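Local coordinates for protein nitrophorin Cim l NP (Cimex lectularius, PDB 2IMQ) that binds heme b and uses it to deliver nitric oxide to the victim during feeding, which causes vasodilation, at residues Lys184-Gln189 with Asp193-Phe198; Asn173-Thr178 with Pro222-Lys227; Thr74-Thr79 with Thr120-Tyr125. All coordinates share one frame; numbering follows the deposited sequence. Where two conformers were deposited one is given.

Interaction 1. Residues Lys184-Gln189 with Asp193-Phe198; sequences KSLVDQ and DGLMAF
Leu-186 lays its CD1 methyl over the first turn of the facing helix, where it overlaps Gly-194, Leu-195 and Phe-198. The methyl sits 3.9 Å from CA of Leu-195 and 4.0 Å from the carbonyl carbon of Gly-194. Gly-194, having no side chain, puts only backbone on the side turned to Leu-186. The same Leu-186 CD1 touches CD1 of Leu-195 at 4.0 Å. It also reaches CE1 of Phe-198 at 4.2 Å, approaching that ring obliquely. One methyl thus serves three residues.

A second apolar contact lies beside the first. CG2 of Val-187 meets CD2 of Leu-195 at 3.8 Å, and the two side chains pass each other at a slant. With CG anti to the backbone N (chi1 -173°), Leu-195 spreads its two methyls over helix 180-188, CD1 to Leu-186 and CD2 to Val-187. The two segments exchange no hydrogen bond. Their contact is hydrophobic and small, with 185 Å² buried over both sides.

Polar groups act within the helices and at their ends. Lys-184 NZ forms a salt bridge of 2.8 Å with Asp-188 OD1, one turn further on. Asp-188 OD1 accepts on its syn lone pair. Outside the segments, Lys-221 NZ donates to Val-187 O, and Asn-191 OD1 in the linker accepts from Gly-194 N. The Phe-198 ring meets that of His-182 with the planes nearly perpendicular.

The nearest CA atoms are those of Leu-186 and Leu-195, 6.1 Å apart. Three residues separate the two segments. This is a pair of consecutive short helices, 180-188 and 192-196, folded against each other through a small apolar seam of Leu-186, Val-187 and Leu-195, on the periphery of the domain and away from the heme.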
loop_
_atom_site.group_PDB
_atom_site.type_symbol
_atom_site.label_atom_id
_atom_site.label_comp_id
_atom_site.label_asym_id
_atom_site.label_seq_id
_atom_site.Cartn_x
_atom_site.Cartn_y
_atom_site.Cartn_z
ATOM N N LYS A 184 -4.586 8.814 22.404
ATOM C CA LYS A 184 -4.527 7.571 23.163
ATOM C C LYS A 184 -5.825 7.298 23.929
ATOM O O LYS A 184 -6.296 6.158 24.003
ATOM C CB LYS A 184 -3.329 7.528 24.061
ATOM C CG LYS A 184 -3.187 6.197 24.834
ATOM C CD LYS A 184 -3.003 5.001 23.910
ATOM C CE LYS A 184 -2.398 3.790 24.623
ATOM N NZ LYS A 184 -3.080 3.545 25.880
ATOM N N SER A 185 -6.436 8.349 24.459
ATOM C CA SER A 185 -7.729 8.167 25.102
ATOM C C SER A 185 -8.772 7.640 24.134
ATOM O O SER A 185 -9.524 6.751 24.490
ATOM C CB SER A 185 -8.208 9.475 25.701
ATOM O OG SER A 185 -9.446 9.307 26.362
ATOM N N LEU A 186 -8.838 8.166 22.904
ATOM C CA LEU A 186 -9.764 7.663 21.925
ATOM C C LEU A 186 -9.469 6.229 21.528
ATOM O O LEU A 186 -10.378 5.432 21.378
ATOM C CB LEU A 186 -9.812 8.609 20.718
ATOM C CG LEU A 186 -10.428 9.976 20.962
ATOM C CD1 LEU A 186 -10.241 10.903 19.810
ATOM C CD2 LEU A 186 -11.956 9.896 21.178
ATOM N N VAL A 187 -8.189 5.875 21.422
ATOM C CA VAL A 187 -7.826 4.496 21.176
ATOM C C VAL A 187 -8.367 3.607 22.314
ATOM O O VAL A 187 -8.945 2.554 22.085
ATOM C CB VAL A 187 -6.344 4.346 21.014
ATOM C CG1 VAL A 187 -5.929 2.877 20.992
ATOM C CG2 VAL A 187 -5.837 5.050 19.716
ATOM N N ASP A 188 -8.133 4.019 23.553
ATOM C CA ASP A 188 -8.517 3.215 24.700
ATOM C C ASP A 188 -10.033 3.040 24.725
ATOM O O ASP A 188 -10.547 2.011 25.196
ATOM C CB ASP A 188 -8.085 3.897 26.001
ATOM C CG ASP A 188 -6.610 3.861 26.235
ATOM O OD1 ASP A 188 -5.842 3.125 25.526
ATOM O OD2 ASP A 188 -6.129 4.545 27.177
ATOM N N GLN A 189 -10.778 4.009 24.256
ATOM C CA GLN A 189 -12.227 3.948 24.159
ATOM C C GLN A 189 -12.722 3.248 22.917
ATOM O O GLN A 189 -13.923 3.150 22.693
ATOM C CB GLN A 189 -12.831 5.328 24.226
ATOM C CG GLN A 189 -12.590 6.062 25.512
ATOM C CD GLN A 189 -13.021 7.496 25.408
ATOM O OE1 GLN A 189 -12.188 8.404 25.296
ATOM N NE2 GLN A 189 -14.318 7.716 25.452
ATOM N N ASP A 193 -13.663 6.152 14.788
ATOM C CA ASP A 193 -14.183 7.195 13.930
ATOM C C ASP A 193 -13.934 8.570 14.556
ATOM O O ASP A 193 -13.688 9.548 13.854
ATOM C CB ASP A 193 -15.661 7.005 13.668
ATOM C CG ASP A 193 -15.984 5.826 12.851
ATOM O OD1 ASP A 193 -15.096 5.261 12.186
ATOM O OD2 ASP A 193 -17.170 5.387 12.823
ATOM N N GLY A 194 -13.939 8.644 15.872
ATOM C CA GLY A 194 -13.663 9.883 16.560
ATOM C C GLY A 194 -12.236 10.300 16.357
ATOM O O GLY A 194 -11.937 11.490 16.158
ATOM N N LEU A 195 -11.316 9.365 16.407
ATOM C CA LEU A 195 -9.901 9.665 16.178
ATOM C C LEU A 195 -9.640 9.974 14.693
ATOM O O LEU A 195 -8.861 10.876 14.344
ATOM C CB LEU A 195 -9.007 8.557 16.712
ATOM C CG LEU A 195 -7.501 8.842 16.666
ATOM C CD1 LEU A 195 -7.186 10.102 17.384
ATOM C CD2 LEU A 195 -6.749 7.705 17.171
ATOM N N MET A 196 -10.333 9.255 13.831
ATOM C CA MET A 196 -10.255 9.474 12.393
ATOM C C MET A 196 -10.696 10.861 11.998
ATOM O O MET A 196 -10.312 11.372 10.950
ATOM C CB MET A 196 -11.061 8.409 11.630
ATOM C CG MET A 196 -10.664 8.221 10.176
ATOM S SD MET A 196 -8.932 7.600 10.143
ATOM C CE MET A 196 -8.983 5.906 10.159
ATOM N N ALA A 197 -11.484 11.531 12.829
ATOM C CA ALA A 197 -11.851 12.925 12.577
ATOM C C ALA A 197 -10.617 13.852 12.498
ATOM O O ALA A 197 -10.660 14.844 11.823
ATOM C CB ALA A 197 -12.839 13.424 13.573
ATOM N N PHE A 198 -9.516 13.466 13.130
ATOM C CA PHE A 198 -8.257 14.241 13.175
ATOM C C PHE A 198 -7.256 13.762 12.124
ATOM O O PHE A 198 -6.205 14.372 11.969
ATOM C CB PHE A 198 -7.647 14.153 14.565
ATOM C CG PHE A 198 -8.549 14.675 15.608
ATOM C CD1 PHE A 198 -9.267 13.823 16.421
ATOM C CD2 PHE A 198 -8.705 16.037 15.784
ATOM C CE1 PHE A 198 -10.129 14.314 17.363
ATOM C CE2 PHE A 198 -9.572 16.507 16.777
ATOM C CZ PHE A 198 -10.271 15.648 17.526
#

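Interaction 2. Residues Asn173-Thr178 with Pro222-Lys227; sequences NVRVET and PTYKFK
Arg-175 NH1 is gripped by two oxygens while the arginine side chain comes up against Tyr-224. It donates to Val-174 O at 3.0 Å and forms a salt bridge with Asp-171 OD1, just before the segment. The bond to Val-174 O is fairly straight, with an N-H...O angle of 161°. The oxygen lies in the guanidinium plane, but the nitrogen stands well above the carbonyl plane.

Two irregular loops of the DNase I-like fold meet here. One, holding 173-178, follows strand 165-169. The other, holding 222-227, precedes strand 243-248. Neither segment is a regular helix or strand, and no direct hydrogen bond joins them.

The direct touch is slight. Arg-175 CG lies beside the backbone N (chi1 -58°) and the chain bends again at chi2 (-70°), which brings the guanidinium over toward Tyr-224. NE of Arg-175 lies 4.2 Å from CE2 of Tyr-224, each flat group meeting the other obliquely. Arg-175 CZ is 5.3 Å from the centre of the tyrosine ring, so any cation-pi attraction is weak at most. A water adds an indirect link. It accepts from Arg-175 NE at 2.9 Å, at the edge of the guanidinium and in its plane. Its second bond, to Tyr-224 OH, is long and weak at 3.4 Å.

Asn-173 OD1 lies over one guanidinium face, 3.7 Å above the plane and offset toward its rim. With the pull of Asp-171 and Val-174 O, this should fix the rotation of the group. Outside the segments, Gln-200 OE1 accepts from Arg-175 N, and the backbones of Ser-240 and Tyr-224 are hydrogen-bonded.

One face of the tyrosine ring is covered from its own chain. The peptide bond between Tyr-224 and Lys-225 is cis, and Lys-225 CB sits 3.4 Å above the ring plane, over its centre.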
loop_
_atom_site.group_PDB
_atom_site.type_symbol
_atom_site.label_atom_id
_atom_site.label_comp_id
_atom_site.label_asym_id
_atom_site.label_seq_id
_atom_site.Cartn_x
_atom_site.Cartn_y
_atom_site.Cartn_z
ATOM N N ASN A 173 2.157 9.368 4.365
ATOM C CA ASN A 173 2.634 10.461 5.198
ATOM C C ASN A 173 1.511 11.300 5.726
ATOM O O ASN A 173 1.646 12.458 6.014
ATOM C CB ASN A 173 3.747 11.319 4.556
ATOM C CG ASN A 173 4.626 11.895 5.596
ATOM O OD1 ASN A 173 4.868 11.247 6.623
ATOM N ND2 ASN A 173 5.111 13.104 5.355
ATOM N N VAL A 174 0.357 10.669 5.854
ATOM C CA VAL A 174 -0.856 11.201 6.486
ATOM C C VAL A 174 -0.841 10.747 7.978
ATOM O O VAL A 174 -0.669 9.567 8.237
ATOM C CB VAL A 174 -2.129 10.677 5.769
ATOM C CG1 VAL A 174 -3.346 10.965 6.565
ATOM C CG2 VAL A 174 -2.222 11.302 4.395
ATOM N N ARG A 175 -1.082 11.694 8.860
ATOM C CA ARG A 175 -1.028 11.411 10.300
ATOM C C ARG A 175 -2.282 11.947 10.991
ATOM O O ARG A 175 -3.125 12.562 10.368
ATOM C CB ARG A 175 0.235 11.986 10.916
ATOM C CG ARG A 175 1.539 11.468 10.269
ATOM C CD ARG A 175 1.754 10.020 10.624
ATOM N NE ARG A 175 3.011 9.451 10.180
ATOM C CZ ARG A 175 3.162 8.753 9.061
ATOM N NH1 ARG A 175 2.147 8.594 8.216
ATOM N NH2 ARG A 175 4.329 8.231 8.775
ATOM N N VAL A 176 -2.374 11.652 12.279
ATOM C CA VAL A 176 -3.465 12.136 13.085
ATOM C C VAL A 176 -3.028 13.426 13.737
ATOM O O VAL A 176 -2.077 13.437 14.525
ATOM C CB VAL A 176 -3.832 11.048 14.114
ATOM C CG1 VAL A 176 -4.743 11.570 15.214
ATOM C CG2 VAL A 176 -4.519 9.845 13.446
ATOM N N GLU A 177 -3.741 14.494 13.442
ATOM C CA GLU A 177 -3.388 15.821 13.877
ATOM C C GLU A 177 -4.146 16.172 15.170
ATOM O O GLU A 177 -5.060 16.970 15.181
ATOM C CB GLU A 177 -3.692 16.802 12.753
ATOM C CG GLU A 177 -3.031 18.147 12.971
ATOM C CD GLU A 177 -3.091 19.084 11.810
ATOM O OE1 GLU A 177 -3.152 18.614 10.654
ATOM O OE2 GLU A 177 -3.031 20.317 12.093
ATOM N N THR A 178 -3.707 15.583 16.261
ATOM C CA THR A 178 -4.088 15.973 17.603
ATOM C C THR A 178 -2.970 15.557 18.521
ATOM O O THR A 178 -1.974 14.957 18.120
ATOM C CB THR A 178 -5.430 15.350 18.002
ATOM O OG1 THR A 178 -5.906 15.922 19.222
ATOM C CG2 THR A 178 -5.386 13.854 18.192
ATOM N N PRO A 222 -4.818 2.641 15.400
ATOM C CA PRO A 222 -3.660 3.150 14.702
ATOM C C PRO A 222 -2.559 2.127 14.604
ATOM O O PRO A 222 -2.296 1.392 15.559
ATOM C CB PRO A 222 -3.261 4.341 15.547
ATOM C CG PRO A 222 -4.606 4.849 16.027
ATOM C CD PRO A 222 -5.354 3.611 16.359
ATOM N N THR A 223 -1.831 2.157 13.498
ATOM C CA THR A 223 -0.800 1.162 13.215
ATOM C C THR A 223 0.625 1.646 13.550
ATOM O O THR A 223 1.603 0.932 13.317
ATOM C CB THR A 223 -0.855 0.776 11.750
ATOM O OG1 THR A 223 -0.672 1.947 10.922
ATOM C CG2 THR A 223 -2.174 0.107 11.413
ATOM N N TYR A 224 0.738 2.800 14.165
ATOM C CA TYR A 224 1.952 3.449 14.494
ATOM C C TYR A 224 1.671 4.386 15.673
ATOM O O TYR A 224 0.550 4.858 15.809
ATOM C CB TYR A 224 2.447 4.241 13.278
ATOM C CG TYR A 224 3.542 5.190 13.416
ATOM C CD1 TYR A 224 4.866 4.803 13.282
ATOM C CD2 TYR A 224 3.273 6.523 13.683
ATOM C CE1 TYR A 224 5.898 5.724 13.363
ATOM C CE2 TYR A 224 4.283 7.462 13.694
ATOM C CZ TYR A 224 5.603 7.052 13.578
ATOM O OH TYR A 224 6.657 7.938 13.669
ATOM N N LYS A 225 2.616 4.661 16.533
ATOM C CA LYS A 225 3.943 4.090 16.602
ATOM C C LYS A 225 4.007 3.154 17.781
ATOM O O LYS A 225 3.675 3.567 18.895
ATOM C CB LYS A 225 4.940 5.230 16.792
ATOM C CG LYS A 225 6.420 4.851 16.908
ATOM C CD LYS A 225 7.206 6.110 17.174
ATOM C CE LYS A 225 8.673 5.909 17.318
ATOM N NZ LYS A 225 9.378 7.218 17.670
ATOM N N PHE A 226 4.450 1.932 17.542
ATOM C CA PHE A 226 4.540 0.899 18.558
ATOM C C PHE A 226 5.970 0.746 19.038
ATOM O O PHE A 226 6.951 0.982 18.315
ATOM C CB PHE A 226 4.047 -0.424 18.022
ATOM C CG PHE A 226 2.578 -0.483 17.837
ATOM C CD1 PHE A 226 2.001 -0.217 16.597
ATOM C CD2 PHE A 226 1.753 -0.712 18.931
ATOM C CE1 PHE A 226 0.638 -0.255 16.468
ATOM C CE2 PHE A 226 0.390 -0.757 18.808
ATOM C CZ PHE A 226 -0.163 -0.499 17.576
ATOM N N LYS A 227 6.087 0.305 20.281
ATOM C CA LYS A 227 7.391 -0.164 20.745
ATOM C C LYS A 227 7.572 -1.537 20.106
ATOM O O LYS A 227 6.674 -2.356 20.199
ATOM C CB LYS A 227 7.417 -0.212 22.269
ATOM C CG LYS A 227 7.123 1.106 22.930
ATOM C CD LYS A 227 7.074 0.983 24.436
ATOM C CE LYS A 227 6.976 2.358 25.054
ATOM N NZ LYS A 227 8.200 3.138 24.739
HETATM O O HOH W 1 5.443 10.196 11.478
#

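Interaction 3. Residues Thr74-Thr79 with Thr120-Tyr125; sequences TKLKNT and TSFTIY. With HEM (protoporphyrin IX containing Fe), chain B.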
loop_
_atom_site.group_PDB
_atom_site.type_symbol
_atom_site.label_atom_id
_atom_site.label_comp_id
_atom_site.label_asym_id
_atom_site.label_seq_id
_atom_site.Cartn_x
_atom_site.Cartn_y
_atom_site.Cartn_z
ATOM N N THR A 74 2.224 -15.489 -11.196
ATOM C CA THR A 74 3.305 -14.957 -11.940
ATOM C C THR A 74 3.638 -13.568 -11.332
ATOM O O THR A 74 2.751 -12.772 -11.163
ATOM C CB THR A 74 2.826 -14.800 -13.414
ATOM O OG1 THR A 74 2.678 -16.099 -14.024
ATOM C CG2 THR A 74 3.843 -14.094 -14.258
ATOM N N LYS A 75 4.914 -13.279 -11.134
ATOM C CA LYS A 75 5.349 -11.928 -10.708
ATOM C C LYS A 75 5.371 -11.041 -11.960
ATOM O O LYS A 75 6.172 -11.285 -12.882
ATOM C CB LYS A 75 6.718 -11.957 -10.058
ATOM C CG LYS A 75 7.242 -10.548 -9.765
ATOM C CD LYS A 75 8.593 -10.579 -9.146
ATOM C CE LYS A 75 9.665 -10.878 -10.153
ATOM N NZ LYS A 75 10.951 -11.002 -9.464
ATOM N N LEU A 76 4.437 -10.100 -12.062
ATOM C CA LEU A 76 4.401 -9.155 -13.172
ATOM C C LEU A 76 5.573 -8.206 -13.112
ATOM O O LEU A 76 6.203 -7.895 -14.115
ATOM C CB LEU A 76 3.078 -8.418 -13.220
ATOM C CG LEU A 76 1.859 -9.272 -13.486
ATOM C CD1 LEU A 76 0.616 -8.454 -13.649
ATOM C CD2 LEU A 76 2.070 -10.170 -14.716
ATOM N N LYS A 77 5.862 -7.683 -11.923
ATOM C CA LYS A 77 6.973 -6.772 -11.762
ATOM C C LYS A 77 7.335 -6.613 -10.276
ATOM O O LYS A 77 6.464 -6.593 -9.406
ATOM C CB LYS A 77 6.598 -5.378 -12.297
ATOM C CG LYS A 77 7.778 -4.419 -12.441
ATOM C CD LYS A 77 8.727 -4.828 -13.583
ATOM C CE LYS A 77 9.944 -3.856 -13.703
ATOM N NZ LYS A 77 10.683 -3.441 -12.465
ATOM N N ASN A 78 8.626 -6.513 -10.000
ATOM C CA ASN A 78 9.168 -5.909 -8.763
ATOM C C ASN A 78 9.956 -4.702 -9.122
ATOM O O ASN A 78 10.765 -4.741 -10.086
ATOM C CB ASN A 78 10.083 -6.888 -8.022
ATOM C CG ASN A 78 10.874 -6.254 -6.910
ATOM O OD1 ASN A 78 12.059 -5.934 -7.063
ATOM N ND2 ASN A 78 10.208 -5.983 -5.795
ATOM N N THR A 79 9.762 -3.618 -8.364
ATOM C CA THR A 79 10.485 -2.403 -8.584
ATOM C C THR A 79 10.982 -1.944 -7.236
ATOM O O THR A 79 10.187 -1.851 -6.306
ATOM C CB THR A 79 9.586 -1.331 -9.163
ATOM O OG1 THR A 79 9.014 -1.790 -10.377
ATOM C CG2 THR A 79 10.384 -0.085 -9.490
ATOM N N THR A 120 2.774 0.578 -11.260
ATOM C CA THR A 120 2.806 -0.613 -12.139
ATOM C C THR A 120 1.413 -0.859 -12.613
ATOM O O THR A 120 0.465 -0.945 -11.831
ATOM C CB THR A 120 3.359 -1.808 -11.338
ATOM O OG1 THR A 120 4.737 -1.594 -11.057
ATOM C CG2 THR A 120 3.254 -3.124 -12.109
ATOM N N SER A 121 1.270 -1.029 -13.944
ATOM C CA SER A 121 -0.016 -1.191 -14.568
ATOM C C SER A 121 0.012 -2.367 -15.557
ATOM O O SER A 121 1.025 -2.686 -16.118
ATOM C CB SER A 121 -0.419 0.072 -15.358
ATOM O OG SER A 121 -0.473 1.217 -14.511
ATOM N N PHE A 122 -1.132 -2.936 -15.774
ATOM C CA PHE A 122 -1.283 -4.124 -16.685
ATOM C C PHE A 122 -2.727 -4.355 -16.985
ATOM O O PHE A 122 -3.638 -3.901 -16.277
ATOM C CB PHE A 122 -0.666 -5.378 -16.029
ATOM C CG PHE A 122 -1.409 -5.852 -14.802
ATOM C CD1 PHE A 122 -2.389 -6.801 -14.922
ATOM C CD2 PHE A 122 -1.103 -5.352 -13.513
ATOM C CE1 PHE A 122 -3.093 -7.232 -13.851
ATOM C CE2 PHE A 122 -1.824 -5.787 -12.408
ATOM C CZ PHE A 122 -2.813 -6.717 -12.571
ATOM N N THR A 123 -2.963 -5.069 -18.089
ATOM C CA THR A 123 -4.308 -5.284 -18.522
ATOM C C THR A 123 -4.609 -6.762 -18.573
ATOM O O THR A 123 -3.830 -7.542 -19.112
ATOM C CB THR A 123 -4.443 -4.695 -19.946
ATOM O OG1 THR A 123 -4.377 -3.260 -19.878
ATOM C CG2 THR A 123 -5.784 -5.026 -20.541
ATOM N N ILE A 124 -5.750 -7.143 -18.011
ATOM C CA ILE A 124 -6.283 -8.494 -18.137
ATOM C C ILE A 124 -7.749 -8.389 -18.471
ATOM O O ILE A 124 -8.467 -7.554 -17.935
ATOM C CB ILE A 124 -6.020 -9.424 -16.886
ATOM C CG1 ILE A 124 -6.496 -8.795 -15.583
ATOM C CG2 ILE A 124 -4.557 -9.713 -16.803
ATOM C CD1 ILE A 124 -6.413 -9.754 -14.386
ATOM N N TYR A 125 -8.189 -9.231 -19.413
ATOM C CA TYR A 125 -9.568 -9.231 -19.849
ATOM C C TYR A 125 -10.010 -7.850 -20.316
ATOM O O TYR A 125 -11.137 -7.403 -20.055
ATOM C CB TYR A 125 -10.462 -9.797 -18.761
ATOM C CG TYR A 125 -10.014 -11.155 -18.263
ATOM C CD1 TYR A 125 -9.492 -11.328 -16.984
ATOM C CD2 TYR A 125 -10.152 -12.297 -19.064
ATOM C CE1 TYR A 125 -9.099 -12.553 -16.531
ATOM C CE2 TYR A 125 -9.753 -13.546 -18.611
ATOM C CZ TYR A 125 -9.240 -13.683 -17.351
ATOM O OH TYR A 125 -8.872 -14.931 -16.899
HETATM C CHA HEM B . 12.545 -8.043 -3.602
HETATM C CHB HEM B . 9.259 -7.692 -0.054
HETATM C CHC HEM B . 12.614 -5.831 2.853
HETATM C CHD HEM B . 15.813 -5.853 -0.682
HETATM C C1A HEM B . 11.371 -8.152 -2.914
HETATM C C2A HEM B . 10.136 -8.721 -3.401
HETATM C C3A HEM B . 9.226 -8.579 -2.403
HETATM C C4A HEM B . 9.866 -7.962 -1.278
HETATM C CMA HEM B . 7.787 -9.059 -2.440
HETATM C CAA HEM B . 9.875 -9.373 -4.778
HETATM C CBA HEM B . 10.071 -10.889 -4.502
HETATM C CGA HEM B . 9.935 -11.708 -5.776
HETATM O O1A HEM B . 10.889 -11.750 -6.552
HETATM O O2A HEM B . 8.892 -12.377 -5.985
HETATM C C1B HEM B . 9.896 -7.176 1.030
HETATM C C2B HEM B . 9.287 -6.954 2.319
HETATM C C3B HEM B . 10.202 -6.446 3.137
HETATM C C4B HEM B . 11.430 -6.341 2.391
HETATM C CMB HEM B . 7.852 -7.312 2.479
HETATM C CAB HEM B . 10.065 -6.017 4.589
HETATM C CBB HEM B . 9.076 -6.487 5.361
HETATM C C1C HEM B . 13.809 -5.691 2.210
HETATM C C2C HEM B . 15.017 -5.098 2.728
HETATM C C3C HEM B . 15.915 -5.174 1.750
HETATM C C4C HEM B . 15.278 -5.672 0.571
HETATM C CMC HEM B . 15.286 -4.677 4.176
HETATM C CAC HEM B . 17.364 -4.716 1.815
HETATM C CBC HEM B . 17.696 -3.454 2.081
HETATM C C1D HEM B . 15.200 -6.396 -1.790
HETATM C C2D HEM B . 15.821 -6.474 -3.090
HETATM C C3D HEM B . 14.838 -7.172 -3.973
HETATM C C4D HEM B . 13.683 -7.436 -3.157
HETATM C CMD HEM B . 17.220 -5.993 -3.476
HETATM C CAD HEM B . 15.088 -7.461 -5.464
HETATM C CBD HEM B . 16.164 -8.534 -5.506
HETATM C CGD HEM B . 16.248 -9.138 -6.873
HETATM O O1D HEM B . 17.122 -10.048 -7.046
HETATM O O2D HEM B . 15.450 -8.700 -7.753
HETATM N NA HEM B . 11.197 -7.708 -1.608
HETATM N NB HEM B . 11.200 -6.770 1.097
HETATM N NC HEM B . 13.996 -5.996 0.895
HETATM N ND HEM B . 13.931 -6.954 -1.883
HETATM FE FE HEM B . 12.635 -6.984 -0.332
HETATM O O HOH W 2 6.744 -2.891 -9.602
#
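Leu-76 drops its CD1 methyl onto one face of the Phe-122 ring, 3.5 Å from the ring centroid and only 12° off the normal. This is a close CH-pi contact. The two side chains cross at about a right angle. Phe-122 CG lies between its backbone N and carbonyl carbon (chi1 67°), and this helps turn a ring face to the leucine. Further along, Lys-77 CB touches Thr-120 CG2 at 4.0 Å.

Polar links across the gap run through water. One water bonds Thr-79 OG1 at 2.6 Å and Thr-120 OG1 at 2.8 Å. Thr-120 OG1 also bonds Thr-104. Lys-77 turns its amine back onto its own strand, where NZ donates to Asn-78 O and Thr-79 OG1.

The heme takes the other side of strand 73-80. Lys-75 NZ donates to propionate oxygen O1A of the heme at 3.0 Å, and Asn-78 ND2 packs 3.6 Å from heme CAA.

A classic beta bulge at Leu-76 and Lys-77, opposite Val-88, lets both residues face strand 116-124. The strand axes lie 8.3 Å apart without hydrogen bonds. This is the face-to-face packing of the two sheets of the beta-sandwich, beside the heme pocket.

Overall arrangement
From the N terminus, interaction 3 comes first. It closes a loop of 40 residues and joins strand 73-80, at the edge of the six-stranded sheet, to strand 116-124 of the five-stranded one. The chain then opens interaction 2 at 173-178. Interaction 1 forms and closes inside that loop, which 222-227 ends. Interactions 1 and 2 are nested, and they touch. Phe-198 O and Glu-177 N probably form a hydrogen bond. Leu-195 packs on Val-176 and Pro-222, and Val-187 meets Pro-222. Together they tie two short helices to the loops around them. Interaction 3 is in series with both, across the chain's centre. Its centre is about 31 Å from interaction 2's and 38 Å from interaction 1's.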